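Local coordinates for transglutaminase elicitor (PDB 3TW5), which probably cross-links glutamine and lysine side chains of proteins as a transglutaminase, and probably acts as an elicitor, a molecular pattern sensed by host innate immunity, at residues L26-H32 against A210-K215; L200-H206 against I316-W321; F238-T244 against V271-L277. The protein carries 1 engineered substitution. One frame throughout, in Å; residues are numbered along the deposited sequence.

Interaction 1. Residues L26-H32 against A210-K215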
loop_
_atom_site.group_PDB
_atom_site.type_symbol
_atom_site.label_atom_id
_atom_site.label_comp_id
_atom_site.label_asym_id
_atom_site.label_seq_id
_atom_site.Cartn_x
_atom_site.Cartn_y
_atom_site.Cartn_z
ATOM N N LEU A 26 -15.891 15.408 -13.265
ATOM C CA LEU A 26 -14.994 14.344 -12.819
ATOM C C LEU A 26 -15.306 13.031 -13.521
ATOM O O LEU A 26 -16.465 12.756 -13.828
ATOM C CB LEU A 26 -15.084 14.150 -11.302
ATOM C CG LEU A 26 -14.438 15.193 -10.387
ATOM C CD1 LEU A 26 -14.844 14.920 -8.959
ATOM C CD2 LEU A 26 -12.920 15.207 -10.516
ATOM N N PRO A 27 -14.271 12.214 -13.785
ATOM C CA PRO A 27 -14.523 10.879 -14.319
ATOM C C PRO A 27 -15.172 9.980 -13.268
ATOM O O PRO A 27 -15.015 10.217 -12.066
ATOM C CB PRO A 27 -13.122 10.370 -14.672
ATOM C CG PRO A 27 -12.203 11.152 -13.805
ATOM C CD PRO A 27 -12.830 12.502 -13.674
ATOM N N THR A 28 -15.906 8.972 -13.724
ATOM C CA THR A 28 -16.593 8.048 -12.827
ATOM C C THR A 28 -15.867 6.707 -12.780
ATOM O O THR A 28 -16.285 5.783 -12.082
ATOM C CB THR A 28 -18.059 7.833 -13.252
ATOM O OG1 THR A 28 -18.098 7.261 -14.564
ATOM C CG2 THR A 28 -18.814 9.154 -13.259
ATOM N N VAL A 29 -14.778 6.617 -13.538
ATOM C CA VAL A 29 -13.937 5.424 -13.579
ATOM C C VAL A 29 -12.487 5.814 -13.894
ATOM O O VAL A 29 -12.226 6.656 -14.762
ATOM C CB VAL A 29 -14.478 4.361 -14.590
ATOM C CG1 VAL A 29 -14.541 4.923 -16.019
ATOM C CG2 VAL A 29 -13.657 3.074 -14.537
ATOM N N GLY A 30 -11.557 5.212 -13.162
ATOM C CA GLY A 30 -10.136 5.409 -13.399
ATOM C C GLY A 30 -9.384 4.153 -13.023
ATOM O O GLY A 30 -9.431 3.724 -11.873
ATOM N N VAL A 31 -8.710 3.555 -14.002
ATOM C CA VAL A 31 -7.894 2.362 -13.772
ATOM C C VAL A 31 -6.442 2.660 -14.133
ATOM O O VAL A 31 -6.157 3.214 -15.201
ATOM C CB VAL A 31 -8.414 1.137 -14.571
ATOM C CG1 VAL A 31 -7.444 -0.038 -14.470
ATOM C CG2 VAL A 31 -9.795 0.722 -14.079
ATOM N N HIS A 32 -5.530 2.299 -13.235
ATOM C CA HIS A 32 -4.112 2.503 -13.474
ATOM C C HIS A 32 -3.486 1.306 -14.180
ATOM O O HIS A 32 -3.520 0.185 -13.673
ATOM C CB HIS A 32 -3.372 2.802 -12.171
ATOM C CG HIS A 32 -1.935 3.162 -12.374
ATOM N ND1 HIS A 32 -0.906 2.275 -12.145
ATOM C CD2 HIS A 32 -1.360 4.303 -12.820
ATOM C CE1 HIS A 32 0.245 2.860 -12.426
ATOM N NE2 HIS A 32 -0.003 4.091 -12.837
ATOM N N ALA A 210 -10.592 10.440 -8.069
ATOM C CA ALA A 210 -11.049 10.710 -9.431
ATOM C C ALA A 210 -9.974 11.384 -10.287
ATOM O O ALA A 210 -9.777 11.014 -11.444
ATOM C CB ALA A 210 -12.327 11.544 -9.412
ATOM N N ASN A 211 -9.289 12.371 -9.712
ATOM C CA ASN A 211 -8.218 13.085 -10.407
ATOM C C ASN A 211 -6.985 12.218 -10.679
ATOM O O ASN A 211 -6.486 12.187 -11.802
ATOM C CB ASN A 211 -7.820 14.349 -9.636
ATOM C CG ASN A 211 -8.721 15.530 -9.939
ATOM O OD1 ASN A 211 -8.475 16.285 -10.881
ATOM N ND2 ASN A 211 -9.759 15.710 -9.131
ATOM N N ILE A 212 -6.509 11.509 -9.657
ATOM C CA ILE A 212 -5.275 10.727 -9.767
ATOM C C ILE A 212 -5.447 9.498 -10.673
ATOM O O ILE A 212 -4.696 9.332 -11.639
ATOM C CB ILE A 212 -4.695 10.346 -8.374
ATOM C CG1 ILE A 212 -4.355 11.611 -7.575
ATOM C CG2 ILE A 212 -3.455 9.475 -8.522
ATOM C CD1 ILE A 212 -4.252 11.404 -6.073
ATOM N N LEU A 213 -6.437 8.658 -10.368
ATOM C CA LEU A 213 -6.718 7.467 -11.177
ATOM C C LEU A 213 -7.332 7.792 -12.545
ATOM O O LEU A 213 -7.045 7.112 -13.533
ATOM C CB LEU A 213 -7.637 6.490 -10.427
ATOM C CG LEU A 213 -7.138 5.480 -9.382
ATOM C CD1 LEU A 213 -5.965 4.638 -9.885
ATOM C CD2 LEU A 213 -6.800 6.145 -8.070
ATOM N N GLY A 214 -8.169 8.828 -12.597
ATOM C CA GLY A 214 -8.938 9.147 -13.799
ATOM C C GLY A 214 -8.305 10.139 -14.759
ATOM O O GLY A 214 -8.125 9.832 -15.939
ATOM N N LYS A 215 -7.973 11.326 -14.259
ATOM C CA LYS A 215 -7.451 12.408 -15.102
ATOM C C LYS A 215 -5.928 12.413 -15.279
ATOM O O LYS A 215 -5.426 12.878 -16.302
ATOM C CB LYS A 215 -7.901 13.772 -14.570
ATOM C CG LYS A 215 -9.372 14.092 -14.799
ATOM C CD LYS A 215 -9.767 15.380 -14.088
ATOM C CE LYS A 215 -9.457 16.619 -14.922
ATOM N NZ LYS A 215 -10.558 16.931 -15.880
#

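Interaction 2. Residues L200-H206 against I316-W321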
loop_
_atom_site.group_PDB
_atom_site.type_symbol
_atom_site.label_atom_id
_atom_site.label_comp_id
_atom_site.label_asym_id
_atom_site.label_seq_id
_atom_site.Cartn_x
_atom_site.Cartn_y
_atom_site.Cartn_z
ATOM N N LEU A 200 -10.564 11.092 7.321
ATOM C CA LEU A 200 -10.255 11.639 6.008
ATOM C C LEU A 200 -11.563 12.100 5.385
ATOM O O LEU A 200 -12.506 11.315 5.278
ATOM C CB LEU A 200 -9.617 10.546 5.146
ATOM C CG LEU A 200 -9.193 10.822 3.703
ATOM C CD1 LEU A 200 -7.786 11.378 3.657
ATOM C CD2 LEU A 200 -9.270 9.544 2.896
ATOM N N ASN A 201 -11.623 13.368 4.990
ATOM C CA ASN A 201 -12.831 13.934 4.391
ATOM C C ASN A 201 -13.210 13.204 3.100
ATOM O O ASN A 201 -12.364 13.017 2.224
ATOM C CB ASN A 201 -12.656 15.434 4.132
ATOM C CG ASN A 201 -13.980 16.165 3.992
ATOM O OD1 ASN A 201 -14.803 15.828 3.146
ATOM N ND2 ASN A 201 -14.186 17.179 4.821
ATOM N N PRO A 202 -14.482 12.767 2.987
ATOM C CA PRO A 202 -14.926 12.051 1.790
ATOM C C PRO A 202 -14.920 12.919 0.532
ATOM O O PRO A 202 -14.793 12.391 -0.575
ATOM C CB PRO A 202 -16.348 11.609 2.147
ATOM C CG PRO A 202 -16.771 12.503 3.243
ATOM C CD PRO A 202 -15.541 12.840 4.008
ATOM N N ALA A 203 -15.052 14.233 0.704
ATOM C CA ALA A 203 -14.876 15.174 -0.400
ATOM C C ALA A 203 -13.467 15.030 -0.952
ATOM O O ALA A 203 -13.281 14.863 -2.160
ATOM C CB ALA A 203 -15.123 16.599 0.051
ATOM N N TYR A 204 -12.480 15.072 -0.058
ATOM C CA TYR A 204 -11.096 14.895 -0.463
ATOM C C TYR A 204 -10.878 13.520 -1.098
ATOM O O TYR A 204 -10.241 13.415 -2.145
ATOM C CB TYR A 204 -10.111 15.138 0.693
ATOM C CG TYR A 204 -8.699 14.825 0.277
ATOM C CD1 TYR A 204 -8.032 15.637 -0.638
ATOM C CD2 TYR A 204 -8.051 13.686 0.743
ATOM C CE1 TYR A 204 -6.751 15.338 -1.058
ATOM C CE2 TYR A 204 -6.763 13.377 0.330
ATOM C CZ TYR A 204 -6.122 14.209 -0.571
ATOM O OH TYR A 204 -4.851 13.911 -0.990
ATOM N N PHE A 205 -11.421 12.479 -0.474
ATOM C CA PHE A 205 -11.300 11.120 -0.999
ATOM C C PHE A 205 -11.740 11.036 -2.464
ATOM O O PHE A 205 -10.989 10.547 -3.312
ATOM C CB PHE A 205 -12.082 10.123 -0.132
ATOM C CG PHE A 205 -12.125 8.727 -0.698
ATOM C CD1 PHE A 205 -11.004 7.904 -0.649
ATOM C CD2 PHE A 205 -13.288 8.235 -1.280
ATOM C CE1 PHE A 205 -11.043 6.614 -1.175
ATOM C CE2 PHE A 205 -13.332 6.948 -1.807
ATOM C CZ PHE A 205 -12.208 6.138 -1.754
ATOM N N HIS A 206 -12.947 11.526 -2.751
ATOM C CA HIS A 206 -13.501 11.496 -4.107
ATOM C C HIS A 206 -12.658 12.320 -5.076
ATOM O O HIS A 206 -12.261 11.818 -6.125
ATOM C CB HIS A 206 -14.962 11.971 -4.118
ATOM C CG HIS A 206 -15.683 11.693 -5.404
ATOM N ND1 HIS A 206 -16.386 10.528 -5.628
ATOM C CD2 HIS A 206 -15.814 12.431 -6.533
ATOM C CE1 HIS A 206 -16.915 10.559 -6.839
ATOM N NE2 HIS A 206 -16.583 11.703 -7.409
ATOM N N ILE A 316 -17.612 20.638 -5.551
ATOM C CA ILE A 316 -17.495 19.908 -4.291
ATOM C C ILE A 316 -16.796 20.770 -3.242
ATOM O O ILE A 316 -15.635 21.152 -3.410
ATOM C CB ILE A 316 -16.730 18.576 -4.458
ATOM C CG1 ILE A 316 -17.326 17.742 -5.593
ATOM C CG2 ILE A 316 -16.749 17.789 -3.152
ATOM C CD1 ILE A 316 -16.392 16.689 -6.134
ATOM N N ILE A 317 -17.520 21.072 -2.166
ATOM C CA ILE A 317 -17.010 21.925 -1.090
ATOM C C ILE A 317 -16.909 21.186 0.246
ATOM O O ILE A 317 -16.402 21.731 1.231
ATOM C CB ILE A 317 -17.866 23.201 -0.908
ATOM C CG1 ILE A 317 -19.326 22.843 -0.609
ATOM C CG2 ILE A 317 -17.751 24.099 -2.133
ATOM C CD1 ILE A 317 -20.088 23.933 0.111
ATOM N N GLY A 318 -17.393 19.947 0.271
ATOM C CA GLY A 318 -17.415 19.157 1.494
ATOM C C GLY A 318 -18.097 17.817 1.335
ATOM O O GLY A 318 -18.474 17.428 0.230
ATOM N N GLY A 319 -18.249 17.106 2.447
ATOM C CA GLY A 319 -18.827 15.771 2.433
ATOM C C GLY A 319 -19.046 15.191 3.815
ATOM O O GLY A 319 -18.592 15.755 4.814
ATOM N N GLU A 320 -19.753 14.063 3.860
ATOM C CA GLU A 320 -20.003 13.316 5.094
ATOM C C GLU A 320 -20.077 11.823 4.790
ATOM O O GLU A 320 -20.712 11.424 3.817
ATOM C CB GLU A 320 -21.315 13.764 5.748
ATOM C CG GLU A 320 -21.265 15.109 6.477
ATOM C CD GLU A 320 -20.442 15.079 7.760
ATOM O OE1 GLU A 320 -20.250 13.985 8.336
ATOM O OE2 GLU A 320 -19.994 16.159 8.197
ATOM N N TRP A 321 -19.430 11.006 5.619
ATOM C CA TRP A 321 -19.506 9.551 5.482
ATOM C C TRP A 321 -20.854 9.026 5.983
ATOM O O TRP A 321 -21.379 9.509 6.987
ATOM C CB TRP A 321 -18.381 8.870 6.264
ATOM C CG TRP A 321 -16.985 9.194 5.813
ATOM C CD1 TRP A 321 -16.085 9.992 6.454
ATOM C CD2 TRP A 321 -16.323 8.707 4.639
ATOM N NE1 TRP A 321 -14.907 10.038 5.754
ATOM C CE2 TRP A 321 -15.025 9.261 4.633
ATOM C CE3 TRP A 321 -16.701 7.861 3.588
ATOM C CZ2 TRP A 321 -14.102 8.998 3.617
ATOM C CZ3 TRP A 321 -15.781 7.600 2.576
ATOM C CH2 TRP A 321 -14.498 8.168 2.600
#

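Interaction 3. Residues F238-T244 against V271-L277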
loop_
_atom_site.group_PDB
_atom_site.type_symbol
_atom_site.label_atom_id
_atom_site.label_comp_id
_atom_site.label_asym_id
_atom_site.label_seq_id
_atom_site.Cartn_x
_atom_site.Cartn_y
_atom_site.Cartn_z
ATOM N N PHE A 238 -10.459 3.073 -9.236
ATOM C CA PHE A 238 -11.553 3.729 -8.536
ATOM C C PHE A 238 -12.740 3.857 -9.486
ATOM O O PHE A 238 -12.604 4.400 -10.588
ATOM C CB PHE A 238 -11.096 5.106 -8.044
ATOM C CG PHE A 238 -12.209 5.992 -7.553
ATOM C CD1 PHE A 238 -12.733 5.831 -6.276
ATOM C CD2 PHE A 238 -12.709 7.008 -8.359
ATOM C CE1 PHE A 238 -13.754 6.664 -5.814
ATOM C CE2 PHE A 238 -13.729 7.845 -7.907
ATOM C CZ PHE A 238 -14.252 7.673 -6.634
ATOM N N LYS A 239 -13.895 3.348 -9.062
ATOM C CA LYS A 239 -15.111 3.429 -9.873
ATOM C C LYS A 239 -16.302 3.947 -9.071
ATOM O O LYS A 239 -16.553 3.495 -7.955
ATOM C CB LYS A 239 -15.444 2.075 -10.505
ATOM C CG LYS A 239 -16.532 2.151 -11.566
ATOM C CD LYS A 239 -16.849 0.795 -12.170
ATOM C CE LYS A 239 -17.868 0.948 -13.295
ATOM N NZ LYS A 239 -18.064 -0.309 -14.066
ATOM N N VAL A 240 -17.016 4.906 -9.656
ATOM C CA VAL A 240 -18.247 5.434 -9.083
ATOM C C VAL A 240 -19.412 4.574 -9.568
ATOM O O VAL A 240 -19.645 4.448 -10.774
ATOM C CB VAL A 240 -18.476 6.915 -9.477
ATOM C CG1 VAL A 240 -19.758 7.453 -8.850
ATOM C CG2 VAL A 240 -17.285 7.771 -9.068
ATOM N N TYR A 241 -20.129 3.978 -8.622
ATOM C CA TYR A 241 -21.231 3.074 -8.935
ATOM C C TYR A 241 -22.594 3.765 -8.933
ATOM O O TYR A 241 -23.520 3.309 -9.600
ATOM C CB TYR A 241 -21.237 1.890 -7.968
ATOM C CG TYR A 241 -20.290 0.771 -8.351
ATOM C CD1 TYR A 241 -18.907 0.934 -8.266
ATOM C CD2 TYR A 241 -20.782 -0.458 -8.785
ATOM C CE1 TYR A 241 -18.036 -0.099 -8.615
ATOM C CE2 TYR A 241 -19.922 -1.497 -9.133
ATOM C CZ TYR A 241 -18.553 -1.311 -9.046
ATOM O OH TYR A 241 -17.705 -2.338 -9.389
ATOM N N GLU A 242 -22.711 4.860 -8.185
ATOM C CA GLU A 242 -23.969 5.591 -8.089
ATOM C C GLU A 242 -23.776 7.058 -7.712
ATOM O O GLU A 242 -23.048 7.379 -6.771
ATOM C CB GLU A 242 -24.899 4.919 -7.072
ATOM C CG GLU A 242 -26.337 5.427 -7.114
ATOM C CD GLU A 242 -27.148 5.031 -5.895
ATOM O OE1 GLU A 242 -27.115 3.844 -5.500
ATOM O OE2 GLU A 242 -27.833 5.915 -5.338
ATOM N N GLN A 243 -24.435 7.936 -8.462
ATOM C CA GLN A 243 -24.575 9.341 -8.095
ATOM C C GLN A 243 -26.059 9.672 -8.075
ATOM O O GLN A 243 -26.757 9.491 -9.077
ATOM C CB GLN A 243 -23.855 10.251 -9.086
ATOM C CG GLN A 243 -22.342 10.187 -9.020
ATOM C CD GLN A 243 -21.679 11.086 -10.045
ATOM O OE1 GLN A 243 -21.950 12.286 -10.107
ATOM N NE2 GLN A 243 -20.801 10.509 -10.856
ATOM N N THR A 244 -26.540 10.140 -6.928
ATOM C CA THR A 244 -27.948 10.476 -6.760
ATOM C C THR A 244 -28.066 11.847 -6.112
ATOM O O THR A 244 -27.724 12.018 -4.943
ATOM C CB THR A 244 -28.687 9.414 -5.914
ATOM O OG1 THR A 244 -28.536 8.124 -6.521
ATOM C CG2 THR A 244 -30.168 9.740 -5.801
ATOM N N VAL A 271 -25.202 15.229 -3.027
ATOM C CA VAL A 271 -25.171 14.089 -3.938
ATOM C C VAL A 271 -24.730 12.856 -3.164
ATOM O O VAL A 271 -23.635 12.829 -2.607
ATOM C CB VAL A 271 -24.227 14.317 -5.154
ATOM C CG1 VAL A 271 -24.124 13.055 -6.000
ATOM C CG2 VAL A 271 -24.708 15.472 -6.014
ATOM N N TYR A 272 -25.595 11.847 -3.118
ATOM C CA TYR A 272 -25.244 10.566 -2.522
ATOM C C TYR A 272 -24.381 9.799 -3.503
ATOM O O TYR A 272 -24.776 9.579 -4.648
ATOM C CB TYR A 272 -26.496 9.756 -2.174
ATOM C CG TYR A 272 -26.215 8.312 -1.798
ATOM C CD1 TYR A 272 -25.844 7.968 -0.499
ATOM C CD2 TYR A 272 -26.317 7.292 -2.742
ATOM C CE1 TYR A 272 -25.585 6.652 -0.151
ATOM C CE2 TYR A 272 -26.058 5.974 -2.404
ATOM C CZ TYR A 272 -25.693 5.660 -1.107
ATOM O OH TYR A 272 -25.436 4.352 -0.766
ATOM N N VAL A 273 -23.199 9.399 -3.052
ATOM C CA VAL A 273 -22.272 8.667 -3.903
ATOM C C VAL A 273 -21.940 7.317 -3.291
ATOM O O VAL A 273 -21.671 7.211 -2.095
ATOM C CB VAL A 273 -20.970 9.470 -4.179
ATOM C CG1 VAL A 273 -20.022 8.688 -5.089
ATOM C CG2 VAL A 273 -21.291 10.824 -4.798
ATOM N N LYS A 274 -22.000 6.287 -4.127
ATOM C CA LYS A 274 -21.479 4.976 -3.792
ATOM C C LYS A 274 -20.381 4.665 -4.797
ATOM O O LYS A 274 -20.622 4.644 -6.009
ATOM C CB LYS A 274 -22.585 3.924 -3.856
ATOM C CG LYS A 274 -22.095 2.479 -3.780
ATOM C CD LYS A 274 -23.259 1.510 -3.919
ATOM C CE LYS A 274 -22.779 0.095 -4.159
ATOM N NZ LYS A 274 -23.904 -0.867 -4.176
ATOM N N SER A 275 -19.171 4.448 -4.286
ATOM C CA SER A 275 -18.001 4.194 -5.124
ATOM C C SER A 275 -17.159 3.069 -4.551
ATOM O O SER A 275 -17.253 2.760 -3.363
ATOM C CB SER A 275 -17.158 5.462 -5.277
ATOM O OG SER A 275 -16.736 5.948 -4.017
ATOM N N ARG A 276 -16.341 2.457 -5.402
ATOM C CA ARG A 276 -15.486 1.354 -4.985
ATOM C C ARG A 276 -14.019 1.633 -5.285
ATOM O O ARG A 276 -13.657 2.014 -6.403
ATOM C CB ARG A 276 -15.944 0.040 -5.628
ATOM C CG ARG A 276 -14.869 -1.036 -5.740
ATOM C CD ARG A 276 -15.448 -2.348 -6.214
ATOM N NE ARG A 276 -15.841 -3.181 -5.084
ATOM C CZ ARG A 276 -15.218 -4.302 -4.727
ATOM N NH1 ARG A 276 -14.175 -4.744 -5.423
ATOM N NH2 ARG A 276 -15.649 -4.988 -3.675
ATOM N N LEU A 277 -13.187 1.449 -4.265
ATOM C CA LEU A 277 -11.743 1.514 -4.409
ATOM C C LEU A 277 -11.212 0.099 -4.591
ATOM O O LEU A 277 -11.666 -0.828 -3.921
ATOM C CB LEU A 277 -11.118 2.173 -3.177
ATOM C CG LEU A 277 -9.665 2.649 -3.258
ATOM C CD1 LEU A 277 -9.509 3.768 -4.276
ATOM C CD2 LEU A 277 -9.186 3.104 -1.888
#

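Interaction 1. Residues L26-H32 against A210-K215
Gly30 and Gly214 bring two backbones together, their CA atoms 3.9 Å apart, where the short strand 29-31 passes over the last turn of helix 202-215 at 69°, with 6.1 Å between the segment axes. With no side chain on either glycine, main chain meets main chain directly: Gly30 CA rests 3.5 Å from Leu213 O. No hydrogen bond joins the segments, and the rest of the contact is packing to the two sides of this crossing. On the N-terminal side of the strand, the Pro27 ring turns its CG toward Ala210 O, 3.4 Å away, and toward Gly214 CA, while Lys215 runs past its CD at about a right angle. Leu26 rests its CD2 branch against both Ala210 CB (3.9 Å) and Asn211 ND2; the Asn211 amide itself is held by Ile207 O and Glu20 N. On the C-terminal side of Gly30, Leu213 makes the contact. Its CB points toward the strand and lies 3.6 Å from Gly30 O; with CG beside the backbone N (chi1 -82°), CD1 reaches His32 CB at 3.9 Å. Ala210 O, next to the proline, accepts weak bonds from both Gly214 N and Lys215 N as the helix widens into a pi-type turn. Strand 29-31 pairs antiparallel with strand 232-246, and Leu213 also touches Val235 there: a helix packed across an antiparallel sheet, with Gly30 and Gly214 at the crossing.

Interaction 2. Residues L200-H206 against I316-W321
Pro202 sets its CB over one face of the Trp321 indole, 3.6 Å from the centroid of the six-membered ring and only 9° off the normal, a CH-pi contact; its CD lies near NE1. The same indole is fixed at its edge: NE1 donates to Leu200 O over 2.8 Å, with the acceptor close to the ring plane, and face and edge together set the ring's rotation. His329 stacks on Trp321 as well. Ala203 CB fits against Gly318 O (3.5 Å) and Ile316 CG2 (3.8 Å); Gly319, lacking a side chain, lets the helix come near, its CA 4.9 Å from Ala203 CA. The helix begins here, with Asn201 as N-cap: its CG stands anti to the backbone N (chi1 -159°), and OD1 accepts from Ala203 N on a lone pair. The first helical turn lies at 112° to strand 316-321, a strand of the large antiparallel sheet paired with strand 299-310. Elsewhere the fit is looser. Phe205 meets Trp321 obliquely, CD2 to CH2 4.1 Å, and His206 CD2 stays 4.3 Å from Ile316 CD1, its ND1 being bonded to Tyr306. Asn201, Glu320 and Trp321 itself are partly exposed; Glu320 points off the helix, its OE2 bonded to Glu1 N.

Interaction 3. Residues F238-T244 against V271-L277
The ring of Tyr272 presents its edge to Glu242 and Thr244: Glu242 OE2 lies 3.3 Å from Tyr272 CD2 near the ring plane, as does Thr244 OG1, with carboxylate and ring turned 51° against each other. Tyr241 and Arg276 instead run side by side in the same direction: CE1 of the tyrosine rests 3.6 Å from Arg276 CB, and the guanidinium is 68° from the ring plane. Tyr303, on the next strand, meets Tyr241 edge-to-face and makes cation-pi contacts with Arg276 and Lys274. On the other face of the sheet the Phe238 ring approaches Ser275 obliquely, CE1 to OG 3.6 Å, while Val240 CG1 meets Val273 CG1 at 4.0 Å; His206 of the covering helix is edge-to-face with Phe238.

These side chains ride on an antiparallel strand pair. Lys239 and Arg276 exchange two backbone bonds, as do Thr244 and Tyr272, but between them a classic beta bulge shifts the register. Lys274 O takes both Tyr241 N (2.7 Å) and Glu242 N (3.0 Å), and the extra residue, Tyr241, with CG beside its backbone N (chi1 -83°), turns its ring back past Lys239 O, which lies in plane at the ring edge, toward Arg276.

Thr244 OG1 donates to Glu242 OE2 over 2.6 Å, meeting the carboxylate on its anti side and holding it within the chain. In the crystal the nitrogen of a bound 3-cyclohexyl-1-propylsulfonic acid, probably from the crystallisation liquor, also reaches this oxygen. Lys274 NZ remains 5.9 Å from Glu242 OE1, too far for a salt bridge. The hydroxyl thus fixes the carboxylate, whose charge would probably be felt by Lys274 only at a distance, opposite a largely buried face of Phe238, Val240, Val273 and Leu277.

From the N terminus, the chain first lays down 26-32, and interaction 1 closes a long loop when 210-215 reaches it. Interaction 2 opens earlier on the same helix, at 200-206, and closes only at 316-321, so the loops of interactions 1 and 2 cross. Interaction 3, a shorter closure between 238-244 and 271-277, falls wholly within the loop of interaction 2 and follows interaction 1 in series. Helix 202-215 thus contacts one sheet at both its ends, while strand 29-31 borders strand 232-246 through Thr28 with Val240 and Gly30 with Phe238. His206 and Leu26 pack where the contacts meet, tying helix, N-terminal segment and sheet together.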